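Octenoyl-CoA reductase/carboxylase (Streptomyces sp., PDB 4A0S) reductively carboxylates 2-octenoyl-CoA with NADPH as hydride donor, supplying an unusual extender unit for cinnabaramide polyketide biosynthesis. Local coordinates at residues Leu268-Arg272 and Ala273-Ile277; Arg293-Ala296 and Lys297-Glu301; Gly177-Ala181 and Ser182-Pro186; Ser4-Leu8 and Asp9-Ala13. All coordinates share one frame; numbering follows the deposited sequence.

Contact 1 (Leu268-Arg272 and Ala273-Ile277); sequences LVINR and AELGI. With NAP (NADP nicotinamide-adenine-dinucleotide phosphate), chain F.
Arg272 O accepts a straight bond from Ile277 N at 2.9 Å and a weak one from Leu275 N. The first belongs to the Schellman motif that ends a short, weakly bonded helical turn, completed by a weak bond from Gly276 N to Ala273 O; Gly276 has positive phi (73°), a conformation glycine adopts easily. A capping box opens the same turn. Asn271 OD1 accepts from Ala273 N at 2.9 Å, in the carbonyl plane, because chi1 of -170° sets CG beside the carbonyl carbon. In return the extended chain of Glu274 brings OE1 back to Asn271 N, a weak bond at 3.5 Å, while a water lies 3.0 Å from that OE1. Asparagine suits the cap with its short acceptor, and glutamate has the length to reach back.

This turn follows strand 269-271, at the edge of the Rossmann-type sheet, and directs Arg272 to NADP. The 2'-phosphate oxygen O2X lies over one face of its guanidinium, 3.4 Å from NH2; Lys257 and Ser253 also bind the cofactor. A leucine at Arg272 would probably leave O2X without this facing positive charge and the phosphate less firmly held. Ile270 CG2 meets Leu275 CD1 at 3.7 Å. Ile277 meets the arginine at about a right angle, its CG2 3.8 Å from Arg272 NH1.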
loop_
_atom_site.group_PDB
_atom_site.type_symbol
_atom_site.label_atom_id
_atom_site.label_comp_id
_atom_site.label_asym_id
_atom_site.label_seq_id
_atom_site.Cartn_x
_atom_site.Cartn_y
_atom_site.Cartn_z
ATOM N N LEU A 268 -18.413 7.953 22.352
ATOM C CA LEU A 268 -17.271 7.621 23.184
ATOM C C LEU A 268 -16.421 8.858 23.312
ATOM O O LEU A 268 -15.826 9.341 22.342
ATOM C CB LEU A 268 -16.458 6.470 22.604
ATOM C CG LEU A 268 -17.250 5.185 22.361
ATOM C CD1 LEU A 268 -16.310 4.157 21.780
ATOM C CD2 LEU A 268 -17.935 4.674 23.637
ATOM N N VAL A 269 -16.411 9.391 24.522
ATOM C CA VAL A 269 -15.780 10.653 24.774
ATOM C C VAL A 269 -14.907 10.543 25.997
ATOM O O VAL A 269 -15.302 9.966 27.017
ATOM C CB VAL A 269 -16.828 11.758 24.983
ATOM C CG1 VAL A 269 -16.153 13.105 25.092
ATOM C CG2 VAL A 269 -17.825 11.732 23.839
ATOM N N ILE A 270 -13.700 11.074 25.861
ATOM C CA ILE A 270 -12.761 11.172 26.966
ATOM C C ILE A 270 -12.536 12.651 27.236
ATOM O O ILE A 270 -12.086 13.380 26.357
ATOM C CB ILE A 270 -11.406 10.475 26.646
ATOM C CG1 ILE A 270 -11.577 8.958 26.525
ATOM C CG2 ILE A 270 -10.364 10.791 27.701
ATOM C CD1 ILE A 270 -10.325 8.227 25.999
ATOM N N ASN A 271 -12.868 13.105 28.441
ATOM C CA ASN A 271 -12.490 14.452 28.820
ATOM C C ASN A 271 -11.036 14.408 29.278
ATOM O O ASN A 271 -10.680 13.609 30.136
ATOM C CB ASN A 271 -13.406 15.006 29.912
ATOM C CG ASN A 271 -13.188 16.485 30.145
ATOM O OD1 ASN A 271 -12.066 16.924 30.434
ATOM N ND2 ASN A 271 -14.257 17.278 29.999
ATOM N N ARG A 272 -10.186 15.255 28.709
ATOM C CA ARG A 272 -8.768 15.182 29.051
ATOM C C ARG A 272 -8.410 15.603 30.484
ATOM O O ARG A 272 -7.298 15.365 30.929
ATOM C CB ARG A 272 -7.898 15.881 28.008
ATOM C CG ARG A 272 -8.056 17.387 27.954
ATOM C CD ARG A 272 -6.771 18.023 27.459
ATOM N NE ARG A 272 -6.594 17.835 26.028
ATOM C CZ ARG A 272 -5.539 18.263 25.337
ATOM N NH1 ARG A 272 -4.551 18.909 25.948
ATOM N NH2 ARG A 272 -5.480 18.056 24.026
ATOM N N ALA A 273 -9.352 16.210 31.205
ATOM C CA ALA A 273 -9.199 16.435 32.650
ATOM C C ALA A 273 -9.392 15.131 33.439
ATOM O O ALA A 273 -8.758 14.915 34.476
ATOM C CB ALA A 273 -10.176 17.478 33.122
ATOM N N GLU A 274 -10.278 14.271 32.941
ATOM C CA GLU A 274 -10.477 12.913 33.452
ATOM C C GLU A 274 -9.161 12.131 33.406
ATOM O O GLU A 274 -8.969 11.158 34.148
ATOM C CB GLU A 274 -11.546 12.215 32.599
ATOM C CG GLU A 274 -12.084 10.876 33.107
ATOM C CD GLU A 274 -12.806 10.102 31.998
ATOM O OE1 GLU A 274 -13.000 10.668 30.889
ATOM O OE2 GLU A 274 -13.174 8.928 32.238
ATOM N N LEU A 275 -8.262 12.571 32.528
ATOM C CA LEU A 275 -6.907 12.055 32.471
ATOM C C LEU A 275 -5.950 12.912 33.282
ATOM O O LEU A 275 -4.887 12.448 33.679
ATOM C CB LEU A 275 -6.414 12.007 31.032
ATOM C CG LEU A 275 -6.976 10.913 30.136
ATOM C CD1 LEU A 275 -6.872 11.372 28.693
ATOM C CD2 LEU A 275 -6.231 9.609 30.366
ATOM N N GLY A 276 -6.320 14.164 33.514
ATOM C CA GLY A 276 -5.431 15.086 34.194
ATOM C C GLY A 276 -4.301 15.503 33.277
ATOM O O GLY A 276 -3.162 15.663 33.713
ATOM N N ILE A 277 -4.615 15.660 31.997
ATOM C CA ILE A 277 -3.659 16.217 31.056
ATOM C C ILE A 277 -3.611 17.735 31.247
ATOM O O ILE A 277 -4.646 18.413 31.313
ATOM C CB ILE A 277 -3.974 15.818 29.600
ATOM C CG1 ILE A 277 -3.823 14.297 29.420
ATOM C CG2 ILE A 277 -3.076 16.578 28.619
ATOM C CD1 ILE A 277 -4.412 13.754 28.099
HETATM P PA NAP F . -9.918 24.249 16.012
HETATM O O1A NAP F . -11.293 24.270 15.246
HETATM O O2A NAP F . -9.634 25.412 16.915
HETATM O O5B NAP F . -9.927 22.960 16.853
HETATM C C5B NAP F . -8.732 22.634 17.534
HETATM C C4B NAP F . -9.132 21.774 18.722
HETATM O O4B NAP F . -7.902 21.416 19.368
HETATM C C3B NAP F . -9.991 22.529 19.758
HETATM O O3B NAP F . -11.262 21.913 19.727
HETATM C C2B NAP F . -9.373 22.168 21.100
HETATM O O2B NAP F . -9.916 20.962 21.634
HETATM C C1B NAP F . -7.944 21.910 20.781
HETATM N N9A NAP F . -7.222 23.207 20.818
HETATM C C8A NAP F . -7.664 24.437 20.507
HETATM N N7A NAP F . -6.678 25.333 20.640
HETATM C C5A NAP F . -5.616 24.648 21.038
HETATM C C6A NAP F . -4.337 25.030 21.360
HETATM N N6A NAP F . -3.981 26.309 21.250
HETATM N N1A NAP F . -3.481 24.094 21.736
HETATM C C2A NAP F . -3.832 22.813 21.804
HETATM N N3A NAP F . -5.052 22.406 21.532
HETATM C C4A NAP F . -5.952 23.314 21.143
HETATM O O3 NAP F . -8.704 24.104 14.979
HETATM P PN NAP F . -8.660 23.000 13.811
HETATM O O1N NAP F . -9.256 23.788 12.591
HETATM O O2N NAP F . -9.279 21.678 14.185
HETATM O O5D NAP F . -7.074 22.935 13.648
HETATM C C5D NAP F . -6.384 22.282 14.709
HETATM C C4D NAP F . -4.934 22.314 14.315
HETATM O O4D NAP F . -4.846 21.626 13.019
HETATM C C3D NAP F . -4.406 23.727 14.062
HETATM O O3D NAP F . -3.070 23.679 14.603
HETATM C C2D NAP F . -4.390 23.856 12.554
HETATM O O2D NAP F . -3.369 24.780 12.108
HETATM C C1D NAP F . -3.949 22.445 12.217
HETATM N N1N NAP F . -4.502 22.145 10.917
HETATM C C2N NAP F . -3.640 21.616 9.981
HETATM C C3N NAP F . -4.186 21.330 8.762
HETATM C C7N NAP F . -3.255 20.776 7.754
HETATM O O7N NAP F . -2.088 20.482 8.034
HETATM N N7N NAP F . -3.797 20.688 6.570
HETATM C C4N NAP F . -5.534 21.553 8.466
HETATM C C5N NAP F . -6.413 22.070 9.401
HETATM C C6N NAP F . -5.887 22.364 10.649
HETATM P P2B NAP F . -9.641 20.724 23.201
HETATM O O1X NAP F . -10.787 19.584 23.407
HETATM O O2X NAP F . -8.175 20.097 23.438
HETATM O O3X NAP F . -9.920 22.091 23.777
HETATM O O HOH W 1 -15.852 9.999 30.462
#

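Contact 2 (Arg293-Ala296 and Lys297-Glu301); sequences RKLA and KLVVE. With CO8 (octanoyl-coenzyme A), chain L.
Helix 285-303 of the Rossmann-type domain carries this contact, and Arg293 on it is part of the coenzyme A pocket. An extended chain, with CG turned anti to the carbonyl carbon (chi1 -76°), projects the guanidinium off the helix to the phosphates of the bound octanoyl-CoA. The 3'-phosphate oxygen O8A lies at the guanidinium edge, in its plane, and is held by two N-H groups: NH2 at 2.6 Å and NH1 at 2.9 Å. NH2 also makes weak bonds to O4A and O3A of the diphosphate, the former at 3.0 Å. One flat cation thus bridges the 3'-phosphate and the diphosphate, which suits arginine with its several N-H groups. An alanine at Arg293 would probably leave O8A without both of these donors and the coenzyme A phosphates less firmly placed; Arg286 and Tyr349 also bond to the ligand.

Behind the arginine the helix is regular. Lys297 N reaches Arg293 O at 2.8 Å, nearly straight at 171°, and Val300 N to Ala296 O is also a straight helical bond. On the exposed side Lys297 NZ forms a salt bridge with Glu301 OE2 at 3.4 Å. The inner side is apolar: Leu295 CD1 and Val299 CG2 stand 4.3 Å apart, and both residues pack on Ile270 of strand 269-271 and on strand 223-226, while Leu298 leans against helix 272-275.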
loop_
_atom_site.group_PDB
_atom_site.type_symbol
_atom_site.label_atom_id
_atom_site.label_comp_id
_atom_site.label_asym_id
_atom_site.label_seq_id
_atom_site.Cartn_x
_atom_site.Cartn_y
_atom_site.Cartn_z
ATOM N N ARG A 293 -0.766 5.303 29.321
ATOM C CA ARG A 293 -1.307 4.049 29.825
ATOM C C ARG A 293 -2.750 4.190 30.302
ATOM O O ARG A 293 -3.590 3.372 29.948
ATOM C CB ARG A 293 -0.433 3.504 30.951
ATOM C CG ARG A 293 0.853 2.871 30.480
ATOM C CD ARG A 293 1.871 2.844 31.597
ATOM N NE ARG A 293 2.814 1.742 31.443
ATOM C CZ ARG A 293 3.916 1.596 32.170
ATOM N NH1 ARG A 293 4.228 2.488 33.102
ATOM N NH2 ARG A 293 4.710 0.557 31.960
ATOM N N LYS A 294 -3.028 5.220 31.106
ATOM C CA LYS A 294 -4.398 5.509 31.535
ATOM C C LYS A 294 -5.298 5.744 30.331
ATOM O O LYS A 294 -6.420 5.248 30.275
ATOM C CB LYS A 294 -4.468 6.739 32.447
ATOM C CG LYS A 294 -3.856 6.568 33.833
ATOM C CD LYS A 294 -4.521 7.529 34.832
ATOM C CE LYS A 294 -3.504 8.408 35.572
ATOM N NZ LYS A 294 -2.982 9.522 34.709
ATOM N N LEU A 295 -4.786 6.507 29.374
ATOM C CA LEU A 295 -5.526 6.850 28.175
ATOM C C LEU A 295 -5.849 5.599 27.371
ATOM O O LEU A 295 -6.990 5.385 26.990
ATOM C CB LEU A 295 -4.738 7.855 27.341
ATOM C CG LEU A 295 -5.372 8.295 26.025
ATOM C CD1 LEU A 295 -6.764 8.858 26.234
ATOM C CD2 LEU A 295 -4.476 9.301 25.366
ATOM N N ALA A 296 -4.837 4.773 27.146
ATOM C CA ALA A 296 -5.023 3.475 26.500
ATOM C C ALA A 296 -6.052 2.631 27.239
ATOM O O ALA A 296 -6.988 2.120 26.622
ATOM C CB ALA A 296 -3.699 2.730 26.396
ATOM N N LYS A 297 -5.890 2.499 28.555
ATOM C CA LYS A 297 -6.869 1.780 29.360
ATOM C C LYS A 297 -8.267 2.336 29.118
ATOM O O LYS A 297 -9.198 1.573 28.889
ATOM C CB LYS A 297 -6.512 1.799 30.855
ATOM C CG LYS A 297 -7.731 1.964 31.771
ATOM C CD LYS A 297 -7.528 1.418 33.181
ATOM C CE LYS A 297 -8.125 0.022 33.330
ATOM N NZ LYS A 297 -9.545 -0.092 32.837
ATOM N N LEU A 298 -8.409 3.661 29.154
ATOM C CA LEU A 298 -9.705 4.283 28.906
ATOM C C LEU A 298 -10.263 3.954 27.531
ATOM O O LEU A 298 -11.455 3.651 27.403
ATOM C CB LEU A 298 -9.642 5.797 29.038
ATOM C CG LEU A 298 -9.946 6.476 30.363
ATOM C CD1 LEU A 298 -9.962 7.975 30.111
ATOM C CD2 LEU A 298 -11.282 5.992 30.958
ATOM N N VAL A 299 -9.425 4.039 26.497
ATOM C CA VAL A 299 -9.919 3.718 25.160
ATOM C C VAL A 299 -10.362 2.247 25.131
ATOM O O VAL A 299 -11.423 1.940 24.600
ATOM C CB VAL A 299 -8.910 4.050 24.038
ATOM C CG1 VAL A 299 -9.537 3.811 22.679
ATOM C CG2 VAL A 299 -8.448 5.506 24.130
ATOM N N VAL A 300 -9.559 1.356 25.714
ATOM C CA VAL A 300 -9.929 -0.066 25.831
ATOM C C VAL A 300 -11.316 -0.230 26.483
ATOM O O VAL A 300 -12.147 -0.986 25.980
ATOM C CB VAL A 300 -8.854 -0.905 26.597
ATOM C CG1 VAL A 300 -9.318 -2.357 26.802
ATOM C CG2 VAL A 300 -7.501 -0.903 25.866
ATOM N N GLU A 301 -11.555 0.507 27.577
ATOM C CA GLU A 301 -12.825 0.482 28.315
ATOM C C GLU A 301 -13.981 0.919 27.443
ATOM O O GLU A 301 -15.036 0.288 27.448
ATOM C CB GLU A 301 -12.815 1.440 29.517
ATOM C CG GLU A 301 -11.739 1.249 30.560
ATOM C CD GLU A 301 -11.981 2.101 31.806
ATOM O OE1 GLU A 301 -13.080 2.001 32.396
ATOM O OE2 GLU A 301 -11.072 2.868 32.199
HETATM N N1A CO8 L . 14.192 -3.971 38.029
HETATM C C2A CO8 L . 13.095 -4.722 37.993
HETATM N N3A CO8 L . 12.032 -4.368 37.276
HETATM C C4A CO8 L . 12.039 -3.225 36.560
HETATM C C5A CO8 L . 13.170 -2.416 36.577
HETATM C C6A CO8 L . 14.267 -2.816 37.340
HETATM N N6A CO8 L . 15.375 -2.076 37.384
HETATM N N7A CO8 L . 12.923 -1.363 35.800
HETATM C C8A CO8 L . 11.690 -1.501 35.314
HETATM N N9A CO8 L . 11.139 -2.631 35.779
HETATM C C1B CO8 L . 9.763 -3.153 35.447
HETATM C C2B CO8 L . 8.577 -2.381 36.046
HETATM O O2B CO8 L . 7.573 -3.313 36.479
HETATM C C3B CO8 L . 8.067 -1.546 34.869
HETATM O O3B CO8 L . 6.648 -1.374 34.940
HETATM P P3B CO8 L . 6.002 0.102 35.090
HETATM O O7A CO8 L . 6.705 0.729 36.411
HETATM O O8A CO8 L . 6.540 0.960 33.827
HETATM O O9A CO8 L . 4.522 0.038 35.165
HETATM C C4B CO8 L . 8.365 -2.437 33.677
HETATM O O4B CO8 L . 9.643 -3.045 33.988
HETATM C C5B CO8 L . 8.395 -1.589 32.382
HETATM O O5B CO8 L . 8.433 -2.416 31.192
HETATM P P1A CO8 L . 7.088 -3.119 30.565
HETATM O O1A CO8 L . 7.557 -3.766 29.144
HETATM O O2A CO8 L . 6.479 -4.122 31.479
HETATM O O3A CO8 L . 6.004 -1.932 30.228
HETATM P P2A CO8 L . 5.645 -1.394 28.723
HETATM O O4A CO8 L . 4.894 0.006 28.986
HETATM O O5A CO8 L . 4.845 -2.319 27.857
HETATM O O6A CO8 L . 7.048 -0.977 28.036
HETATM C CBP CO8 L . 8.776 -0.926 26.324
HETATM C CCP CO8 L . 7.319 -1.259 26.655
HETATM C CDP CO8 L . 8.968 0.583 26.545
HETATM C CEP CO8 L . 9.013 -1.284 24.848
HETATM C CAP CO8 L . 9.690 -1.749 27.278
HETATM O OAP CO8 L . 9.314 -3.140 27.252
HETATM C C9P CO8 L . 11.168 -1.661 26.886
HETATM O O9P CO8 L . 11.828 -0.629 27.065
HETATM N N8P CO8 L . 11.623 -2.788 26.338
HETATM C C7P CO8 L . 12.981 -2.948 25.829
HETATM C C6P CO8 L . 13.095 -2.137 24.534
HETATM C C5P CO8 L . 14.545 -1.693 24.365
HETATM O O5P CO8 L . 14.963 -0.662 24.897
HETATM N N4P CO8 L . 15.308 -2.519 23.652
HETATM C C3P CO8 L . 14.795 -3.752 23.034
HETATM C C2P CO8 L . 15.839 -4.251 22.053
HETATM S S1P CO8 L . 15.782 -3.374 20.436
HETATM C "C1'" CO8 L . 16.735 -4.541 19.605
HETATM O "O1'" CO8 L . 17.965 -4.499 19.716
HETATM C "C2'" CO8 L . 16.065 -5.531 18.890
HETATM C "C3'" CO8 L . 16.746 -6.519 18.187
HETATM C "C4'" CO8 L . 16.096 -7.490 17.412
HETATM C "C5'" CO8 L . 14.566 -7.517 17.502
HETATM C "C6'" CO8 L . 14.016 -8.797 16.847
HETATM C "C7'" CO8 L . 12.557 -8.924 17.252
HETATM C "C8'" CO8 L . 11.931 -10.116 16.549
#

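Contact 3 (Gly177-Ala181 and Ser182-Pro186); sequences GVVRA and SQLLP
Hydrogen bonds join Gln183 to Arg180 twice in this buried turn. Gln183 OE1 accepts from Arg180 N at 2.7 Å, the donor tilted 31° from the carbonyl plane. Extended beyond CG, with chi1 at -65°, the glutamine chain brings its amide back to that N-H, while NE2 donates to His140 O. Glutamine fits because it offers backbone groups both an acceptor and a donor. The backbone closes the turn through Gln183 N to Arg180 O at 2.8 Å and Leu184 N to Ala181 O at 3.1 Å, each donor lying above the carbonyl plane.

Apolar contact comes from Val179 CG2 and Leu184 CD2 at 3.8 Å, the side chains crossing at about a right angle; both also touch Val65 and Val139. The polar ends have partners outside the turn: Ser182 OG is hydrogen-bonded to Glu146 OE2 of the same chain; Arg180 NH1 bonds weakly to Val144 O, its NE makes a long, weak ion pair with Asp63, and Arg180 also packs on Arg129 of the third subunit.

A short 3-10 turn thus joins strand 176-180, paired with strand 64-73, to strand 184-186, paired with strand 136-139, within the GroES-like domain of the medium-chain dehydrogenase/reductase fold.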
loop_
_atom_site.group_PDB
_atom_site.type_symbol
_atom_site.label_atom_id
_atom_site.label_comp_id
_atom_site.label_asym_id
_atom_site.label_seq_id
_atom_site.Cartn_x
_atom_site.Cartn_y
_atom_site.Cartn_z
ATOM N N GLY A 177 -11.986 35.769 -4.330
ATOM C CA GLY A 177 -10.828 34.933 -4.063
ATOM C C GLY A 177 -10.255 34.602 -5.423
ATOM O O GLY A 177 -10.994 34.498 -6.411
ATOM N N VAL A 178 -8.936 34.477 -5.478
ATOM C CA VAL A 178 -8.263 34.024 -6.688
ATOM C C VAL A 178 -7.718 32.636 -6.383
ATOM O O VAL A 178 -6.999 32.421 -5.398
ATOM C CB VAL A 178 -7.138 34.976 -7.130
ATOM C CG1 VAL A 178 -6.318 34.359 -8.275
ATOM C CG2 VAL A 178 -7.724 36.320 -7.556
ATOM N N VAL A 179 -8.104 31.683 -7.217
ATOM C CA VAL A 179 -7.749 30.308 -6.949
ATOM C C VAL A 179 -7.262 29.659 -8.213
ATOM O O VAL A 179 -7.649 30.052 -9.300
ATOM C CB VAL A 179 -8.955 29.512 -6.398
ATOM C CG1 VAL A 179 -9.608 30.270 -5.254
ATOM C CG2 VAL A 179 -10.011 29.235 -7.488
ATOM N N ARG A 180 -6.418 28.649 -8.069
ATOM C CA ARG A 180 -6.110 27.807 -9.204
ATOM C C ARG A 180 -7.322 26.922 -9.471
ATOM O O ARG A 180 -8.027 26.531 -8.552
ATOM C CB ARG A 180 -4.863 26.970 -8.948
ATOM C CG ARG A 180 -3.635 27.826 -8.735
ATOM C CD ARG A 180 -2.360 27.046 -9.013
ATOM N NE ARG A 180 -1.286 27.987 -9.345
ATOM C CZ ARG A 180 0.010 27.741 -9.179
ATOM N NH1 ARG A 180 0.404 26.576 -8.691
ATOM N NH2 ARG A 180 0.919 28.642 -9.507
ATOM N N ALA A 181 -7.553 26.624 -10.742
ATOM C CA ALA A 181 -8.703 25.839 -11.130
ATOM C C ALA A 181 -8.712 24.488 -10.399
ATOM O O ALA A 181 -9.769 23.912 -10.164
ATOM C CB ALA A 181 -8.715 25.652 -12.619
ATOM N N SER A 182 -7.535 24.006 -10.022
ATOM C CA SER A 182 -7.437 22.723 -9.333
ATOM C C SER A 182 -7.715 22.842 -7.838
ATOM O O SER A 182 -7.500 21.881 -7.083
ATOM C CB SER A 182 -6.063 22.102 -9.556
ATOM O OG SER A 182 -5.065 22.984 -9.092
ATOM N N GLN A 183 -8.198 24.016 -7.421
ATOM C CA GLN A 183 -8.718 24.202 -6.068
ATOM C C GLN A 183 -10.234 24.110 -6.041
ATOM O O GLN A 183 -10.837 24.110 -4.970
ATOM C CB GLN A 183 -8.320 25.569 -5.516
ATOM C CG GLN A 183 -6.838 25.763 -5.318
ATOM C CD GLN A 183 -6.558 27.152 -4.803
ATOM O OE1 GLN A 183 -6.025 27.994 -5.515
ATOM N NE2 GLN A 183 -6.979 27.415 -3.569
ATOM N N LEU A 184 -10.834 24.042 -7.227
ATOM C CA LEU A 184 -12.284 24.134 -7.373
ATOM C C LEU A 184 -12.994 22.803 -7.403
ATOM O O LEU A 184 -12.576 21.878 -8.119
ATOM C CB LEU A 184 -12.634 24.882 -8.659
ATOM C CG LEU A 184 -12.305 26.369 -8.639
ATOM C CD1 LEU A 184 -12.610 26.962 -9.973
ATOM C CD2 LEU A 184 -13.129 27.077 -7.569
ATOM N N LEU A 185 -14.100 22.742 -6.664
ATOM C CA LEU A 185 -15.023 21.628 -6.738
ATOM C C LEU A 185 -16.435 22.189 -6.783
ATOM O O LEU A 185 -16.674 23.282 -6.272
ATOM C CB LEU A 185 -14.858 20.714 -5.532
ATOM C CG LEU A 185 -13.525 19.973 -5.450
ATOM C CD1 LEU A 185 -13.382 19.282 -4.088
ATOM C CD2 LEU A 185 -13.378 19.007 -6.649
ATOM N N PRO A 186 -17.366 21.445 -7.391
ATOM C CA PRO A 186 -18.743 21.918 -7.340
ATOM C C PRO A 186 -19.229 21.957 -5.905
ATOM O O PRO A 186 -19.029 21.007 -5.131
ATOM C CB PRO A 186 -19.521 20.874 -8.147
ATOM C CG PRO A 186 -18.656 19.687 -8.223
ATOM C CD PRO A 186 -17.232 20.180 -8.150
#

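Contact 4 (Ser4-Leu8 and Asp9-Ala13); sequences SRAVL and DGASA
Positive phi and psi at Gly10 (63° and 43°) turn the chain back across the end of helix 2-8 and bring Ala11 round to Ala6; the extended psi of Ala11 then sends the chain on to Ser12. The residue needing that positive phi is a glycine, which pays none of the penalty a beta carbon would bring. The result is a Schellman motif. Ala11 N donates to Ala6 O at 2.8 Å with an N-H...O angle of 163°, the donor tilted from the carbonyl plane. Gly10 N bonds to Val7 O at 3.0 Å from above the plane of that carbonyl. Asp9 N adds a weak bond to Ala6 O at 3.2 Å, so this oxygen receives two backbone donors.

The methyl groups of the two alanines meet across the bend, Ala6 CB to Ala11 CB at 3.8 Å. This is the hydrophobic contact that often accompanies a Schellman turn, and alanine is small enough to let the chain pass close to the helix end. Ala11 CB also lies 3.2 Å from Ala6 O, so the returning chain fits snugly.

On the inner side of the helix, Val7 packs against Val120 and Val122 of strand 117-124 and against Ala68 of strand 64-73, while Leu8 reaches Met70 and Met414. Ser12, at the N-cap of helix 13-18, caps a backbone N there, and its OG is also hydrogen-bonded to Glu15 OE1. Backbone bonds thus satisfy Ala6 O and Val7 O at the helix end, and an apolar methyl pair closes the bend.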
loop_
_atom_site.group_PDB
_atom_site.type_symbol
_atom_site.label_atom_id
_atom_site.label_comp_id
_atom_site.label_asym_id
_atom_site.label_seq_id
_atom_site.Cartn_x
_atom_site.Cartn_y
_atom_site.Cartn_z
ATOM N N SER A 4 -20.944 42.032 -8.202
ATOM C CA SER A 4 -21.447 41.393 -6.981
ATOM C C SER A 4 -22.966 41.307 -7.015
ATOM O O SER A 4 -23.527 40.318 -6.570
ATOM C CB SER A 4 -20.957 42.098 -5.714
ATOM O OG SER A 4 -21.494 43.402 -5.611
ATOM N N ARG A 5 -23.618 42.333 -7.561
ATOM C CA ARG A 5 -25.076 42.330 -7.715
ATOM C C ARG A 5 -25.507 41.183 -8.629
ATOM O O ARG A 5 -26.417 40.436 -8.288
ATOM C CB ARG A 5 -25.591 43.674 -8.243
ATOM C CG ARG A 5 -25.499 44.821 -7.228
ATOM C CD ARG A 5 -26.003 46.159 -7.788
ATOM N NE ARG A 5 -24.950 47.173 -7.675
ATOM C CZ ARG A 5 -24.358 47.773 -8.709
ATOM N NH1 ARG A 5 -24.741 47.506 -9.954
ATOM N NH2 ARG A 5 -23.394 48.669 -8.496
ATOM N N ALA A 6 -24.839 41.034 -9.772
ATOM C CA ALA A 6 -25.115 39.934 -10.703
ATOM C C ALA A 6 -25.016 38.576 -10.003
ATOM O O ALA A 6 -25.919 37.750 -10.103
ATOM C CB ALA A 6 -24.159 39.983 -11.899
ATOM N N VAL A 7 -23.929 38.376 -9.269
ATOM C CA VAL A 7 -23.693 37.134 -8.525
ATOM C C VAL A 7 -24.801 36.915 -7.506
ATOM O O VAL A 7 -25.422 35.857 -7.472
ATOM C CB VAL A 7 -22.334 37.198 -7.797
ATOM C CG1 VAL A 7 -22.164 36.021 -6.871
ATOM C CG2 VAL A 7 -21.219 37.254 -8.808
ATOM N N LEU A 8 -25.053 37.938 -6.700
ATOM C CA LEU A 8 -26.067 37.883 -5.651
ATOM C C LEU A 8 -27.465 37.744 -6.233
ATOM O O LEU A 8 -28.334 37.148 -5.608
ATOM C CB LEU A 8 -25.982 39.112 -4.741
ATOM C CG LEU A 8 -24.732 39.142 -3.847
ATOM C CD1 LEU A 8 -24.755 40.341 -2.903
ATOM C CD2 LEU A 8 -24.550 37.822 -3.061
ATOM N N ASP A 9 -27.671 38.270 -7.436
ATOM C CA ASP A 9 -28.976 38.180 -8.079
ATOM C C ASP A 9 -29.168 36.827 -8.767
ATOM O O ASP A 9 -30.242 36.538 -9.292
ATOM C CB ASP A 9 -29.200 39.359 -9.036
ATOM C CG ASP A 9 -29.290 40.703 -8.299
ATOM O OD1 ASP A 9 -29.330 40.710 -7.046
ATOM O OD2 ASP A 9 -29.309 41.763 -8.970
ATOM N N GLY A 10 -28.131 35.992 -8.722
ATOM C CA GLY A 10 -28.133 34.704 -9.407
ATOM C C GLY A 10 -28.235 34.874 -10.909
ATOM O O GLY A 10 -28.983 34.150 -11.571
ATOM N N ALA A 11 -27.484 35.837 -11.443
ATOM C CA ALA A 11 -27.502 36.139 -12.870
ATOM C C ALA A 11 -26.945 34.990 -13.705
ATOM O O ALA A 11 -26.263 34.098 -13.188
ATOM C CB ALA A 11 -26.742 37.430 -13.153
ATOM N N SER A 12 -27.249 35.022 -15.000
ATOM C CA SER A 12 -26.724 34.056 -15.953
ATOM C C SER A 12 -25.219 34.218 -16.109
ATOM O O SER A 12 -24.652 35.257 -15.740
ATOM C CB SER A 12 -27.388 34.269 -17.305
ATOM O OG SER A 12 -27.061 35.548 -17.818
ATOM N N ALA A 13 -24.583 33.184 -16.658
ATOM C CA ALA A 13 -23.158 33.203 -17.021
ATOM C C ALA A 13 -22.766 34.456 -17.809
ATOM O O ALA A 13 -21.831 35.162 -17.437
ATOM C CB ALA A 13 -22.807 31.942 -17.823
#

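Along the chain the order is contact 4, contact 3, contact 1, contact 2. Contacts 1 and 2 are neighbours, with centres about 10 Å apart: helix 285-303 follows helix 272-275 and lies on it and on strand 269-271, with Leu295 CD1 3.5 Å from Leu275 CD1. Both belong to the Rossmann-type domain, so one small apolar interface joins an NADP-binding turn to a coenzyme A-binding helix. Contacts 3 and 4 lie on the opposite side of the chain's centre, about 19 Å apart between centres without touching; both pack on strand 64-73 of the GroES-like part. Centres of contacts 1 and 3 are about 40 Å apart, reflecting the two-domain build.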